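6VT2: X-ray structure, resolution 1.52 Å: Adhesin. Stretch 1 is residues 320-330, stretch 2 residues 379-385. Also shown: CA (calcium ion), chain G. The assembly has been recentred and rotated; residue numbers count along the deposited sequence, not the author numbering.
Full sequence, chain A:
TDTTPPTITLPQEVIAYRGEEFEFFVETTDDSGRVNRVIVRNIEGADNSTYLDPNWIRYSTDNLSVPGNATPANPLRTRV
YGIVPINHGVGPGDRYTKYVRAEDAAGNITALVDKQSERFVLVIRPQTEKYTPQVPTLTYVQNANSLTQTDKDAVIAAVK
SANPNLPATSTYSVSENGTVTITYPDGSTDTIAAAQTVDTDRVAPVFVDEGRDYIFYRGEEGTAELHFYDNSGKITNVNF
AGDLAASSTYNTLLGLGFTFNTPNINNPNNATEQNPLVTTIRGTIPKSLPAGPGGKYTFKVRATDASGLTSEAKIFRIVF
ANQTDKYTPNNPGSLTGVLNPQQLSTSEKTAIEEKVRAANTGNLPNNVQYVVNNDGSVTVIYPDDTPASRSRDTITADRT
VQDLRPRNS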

# COMPACT_ATOMS: atom_id res chain seq x y z
N PHE A 320 9.63 26.69 23.38
CA PHE A 320 8.89 26.62 24.64
C PHE A 320 7.85 27.72 24.67
O PHE A 320 8.08 28.85 24.21
CB PHE A 320 9.81 26.79 25.86
CG PHE A 320 11.09 26.01 25.83
CD1 PHE A 320 11.27 24.86 25.06
CD2 PHE A 320 12.11 26.41 26.61
CE1 PHE A 320 12.50 24.20 25.04
CE2 PHE A 320 13.32 25.76 26.62
CZ PHE A 320 13.50 24.66 25.82
N ALA A 321 6.72 27.42 25.22
CA ALA A 321 5.68 28.41 25.44
C ALA A 321 5.16 28.33 26.86
O ALA A 321 5.07 27.28 27.46
CB ALA A 321 4.55 28.21 24.47
N ASN A 322 4.74 29.48 27.35
CA ASN A 322 4.09 29.52 28.64
C ASN A 322 2.68 29.03 28.48
O ASN A 322 2.03 29.30 27.46
CB ASN A 322 4.06 30.93 29.18
CG ASN A 322 5.40 31.47 29.48
OD1 ASN A 322 6.22 30.83 30.14
ND2 ASN A 322 5.66 32.65 29.00
N GLN A 323 2.15 28.44 29.54
CA GLN A 323 0.76 28.00 29.49
C GLN A 323 -0.22 29.12 29.22
O GLN A 323 -1.27 28.88 28.60
CB GLN A 323 0.39 27.29 30.79
CG GLN A 323 1.00 25.91 30.80
CD GLN A 323 0.63 25.12 32.01
OE1 GLN A 323 -0.48 25.32 32.60
NE2 GLN A 323 1.53 24.25 32.45
N THR A 324 0.08 30.31 29.68
CA THR A 324 -0.85 31.39 29.42
C THR A 324 -1.02 31.60 27.94
O THR A 324 -2.05 32.14 27.53
CB THR A 324 -0.42 32.66 30.15
OG1 THR A 324 -1.48 33.61 29.93
CG2 THR A 324 0.87 33.22 29.63
N ASP A 325 -0.08 31.15 27.11
CA ASP A 325 -0.23 31.33 25.69
C ASP A 325 -1.33 30.44 25.11
O ASP A 325 -1.83 30.73 24.02
CB ASP A 325 1.09 31.03 24.99
CG ASP A 325 2.14 32.02 25.25
OD1 ASP A 325 1.91 33.00 25.97
OD2 ASP A 325 3.28 31.79 24.75
N LYS A 326 -1.73 29.37 25.80
CA LYS A 326 -2.83 28.58 25.28
C LYS A 326 -4.12 28.66 26.05
O LYS A 326 -5.09 28.08 25.60
CB LYS A 326 -2.44 27.11 25.17
CG LYS A 326 -2.11 26.52 26.45
CD LYS A 326 -1.92 24.94 26.30
CE LYS A 326 -3.15 24.18 26.17
NZ LYS A 326 -2.94 22.70 26.29
N TYR A 327 -4.15 29.30 27.20
CA TYR A 327 -5.35 29.41 28.01
C TYR A 327 -5.83 30.84 28.05
O TYR A 327 -5.05 31.76 28.24
CB TYR A 327 -5.05 28.98 29.48
CG TYR A 327 -4.76 27.51 29.53
CD1 TYR A 327 -5.73 26.58 29.14
CD2 TYR A 327 -3.54 27.03 29.94
CE1 TYR A 327 -5.47 25.24 29.14
CE2 TYR A 327 -3.26 25.70 29.91
CZ TYR A 327 -4.23 24.80 29.54
OH TYR A 327 -3.97 23.43 29.51
N THR A 328 -7.15 31.01 27.95
CA THR A 328 -7.80 32.30 28.15
C THR A 328 -8.88 32.10 29.19
O THR A 328 -9.80 31.29 28.96
CB THR A 328 -8.42 32.76 26.84
OG1 THR A 328 -7.36 32.95 25.90
CG2 THR A 328 -9.13 34.07 27.03
N PRO A 329 -8.80 32.80 30.33
CA PRO A 329 -9.86 32.69 31.33
C PRO A 329 -11.20 33.13 30.79
O PRO A 329 -11.30 34.10 30.03
CB PRO A 329 -9.37 33.59 32.47
CG PRO A 329 -7.92 33.74 32.23
CD PRO A 329 -7.68 33.65 30.79
N ASN A 330 -12.24 32.43 31.25
CA ASN A 330 -13.62 32.89 31.17
C ASN A 330 -13.92 33.84 32.30
O ASN A 330 -13.41 33.69 33.41
CB ASN A 330 -14.59 31.72 31.25
CG ASN A 330 -14.42 30.76 30.07
OD1 ASN A 330 -14.08 31.17 28.96
ND2 ASN A 330 -14.60 29.52 30.32
N THR A 379 -5.73 37.82 39.33
CA THR A 379 -4.55 37.27 38.68
C THR A 379 -4.71 35.77 38.61
O THR A 379 -4.93 35.12 39.62
CB THR A 379 -3.30 37.60 39.46
OG1 THR A 379 -3.25 39.01 39.63
CG2 THR A 379 -2.06 37.15 38.69
N VAL A 380 -4.58 35.23 37.40
CA VAL A 380 -4.64 33.81 37.15
C VAL A 380 -3.20 33.37 36.94
O VAL A 380 -2.51 33.86 36.05
CB VAL A 380 -5.48 33.53 35.91
CG1 VAL A 380 -5.55 32.09 35.60
CG2 VAL A 380 -6.89 34.10 36.06
N ILE A 381 -2.75 32.43 37.77
CA ILE A 381 -1.37 31.96 37.72
C ILE A 381 -1.37 30.49 37.32
O ILE A 381 -1.91 29.63 38.03
CB ILE A 381 -0.68 32.17 39.06
CG1 ILE A 381 -0.80 33.66 39.51
CG2 ILE A 381 0.70 31.69 38.97
CD1 ILE A 381 -0.21 33.87 40.90
N TYR A 382 -0.77 30.22 36.18
CA TYR A 382 -0.73 28.89 35.64
C TYR A 382 0.43 28.15 36.25
O TYR A 382 1.35 28.76 36.79
CB TYR A 382 -0.55 28.95 34.13
CG TYR A 382 -1.72 29.59 33.48
CD1 TYR A 382 -2.87 28.85 33.27
CD2 TYR A 382 -1.68 30.91 33.08
CE1 TYR A 382 -3.98 29.43 32.74
CE2 TYR A 382 -2.80 31.48 32.52
CZ TYR A 382 -3.92 30.76 32.38
OH TYR A 382 -5.05 31.33 31.85
N PRO A 383 0.38 26.83 36.25
CA PRO A 383 1.33 26.07 37.07
C PRO A 383 2.76 26.06 36.55
O PRO A 383 3.64 25.53 37.24
CB PRO A 383 0.69 24.67 37.10
CG PRO A 383 -0.28 24.64 36.07
CD PRO A 383 -0.78 26.04 35.86
N ASP A 384 3.03 26.61 35.37
CA ASP A 384 4.38 26.77 34.88
C ASP A 384 4.94 28.14 35.24
O ASP A 384 6.05 28.48 34.84
CB ASP A 384 4.46 26.58 33.36
CG ASP A 384 3.61 27.53 32.57
OD1 ASP A 384 2.58 28.00 33.09
OD2 ASP A 384 3.93 27.81 31.41
N ASP A 385 4.20 28.94 36.00
CA ASP A 385 4.69 30.25 36.36
C ASP A 385 5.98 30.14 37.16
O ASP A 385 6.04 29.41 38.13
CB ASP A 385 3.63 30.99 37.18
CG ASP A 385 4.02 32.40 37.54
OD1 ASP A 385 3.97 33.28 36.68
OD2 ASP A 385 4.35 32.62 38.72
CA CA G . -3.62 33.72 28.37
O HOH W 1 -4.35 33.59 25.99
O HOH W 2 -2.22 35.39 27.32
O HOH W 3 -5.52 35.01 27.89

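Both stretches leave a β-strand and turn shortly afterwards, and the contact is built mostly from what follows the strands. In stretch 1 the strand residues Phe320 and Ala321 give way to a compact bend: Asp325 N donates to Asn322 O at 2.8 Å and Lys326 N to Gln323 O at 2.9 Å, with a weak bond from Tyr327 N to Gln323 O at 3.2 Å. From Tyr327 the chain runs on in extended conformation through Pro329. Stretch 2 ends its strand at Ile381 and enters a type I turn from Tyr382 to Asp385, closed by Asp385 N to Tyr382 O at 3.0 Å. The backbones come near each other at Gln323 and Tyr382, whose CA atoms are 6.4 Å apart; Pro329 CA and Val380 CA are 7.9 Å apart, leaving room for side chains between them.

One hydrogen bond joins the two stretches. Gln323 N donates to Asp384 OD2 at 2.7 Å, with an N-H...acceptor angle of 162°, so a carboxylate on one turn receives a backbone NH at the start of the other bend. Asp384 is in the p rotamer at chi1, and its OD1 is satisfied elsewhere in the structure. The Gln323 side chain also meets the residues before Asp384: Gln323 CB lies 3.8 Å from Tyr382 CB, and Gln323 OE1 lies 3.4 Å from Pro383 CD.

Tyr382 is the centrepiece, with 105 Å² covered by stretch 1, the largest share of any residue here. Its CA-to-CB bond points toward the partner, and the ring lies against the bend. Gln323 C sits over one face, Thr324 CB is 3.6 Å from Tyr382 CE2, and Tyr327 CB is 3.5 Å from Tyr382 CE1. The Tyr327 and Tyr382 rings are near parallel, at 20°, but slid apart with centroids at 5.5 Å, so they barely overlap; packing against the Tyr327 CB does not require a full stack. Farther along, Pro329 CD is 3.7 Å from Tyr382 OH, and Pro329 CG meets Val380 CG2 at 4.0 Å, extending the apolar patch back to the strand.

Calcium fastens the same bend. Thr324 binds it through O at 2.4 Å and OG1 at 2.6 Å, and Tyr327 through O at 2.4 Å; three waters and two atoms from elsewhere in the structure complete the coordination. Thr324 and Tyr327 thus serve both the metal and the Tyr382 ring. The rule to read here is economy: one well-aimed carboxylate, one aromatic ring laid against the bend and a metal-braced loop.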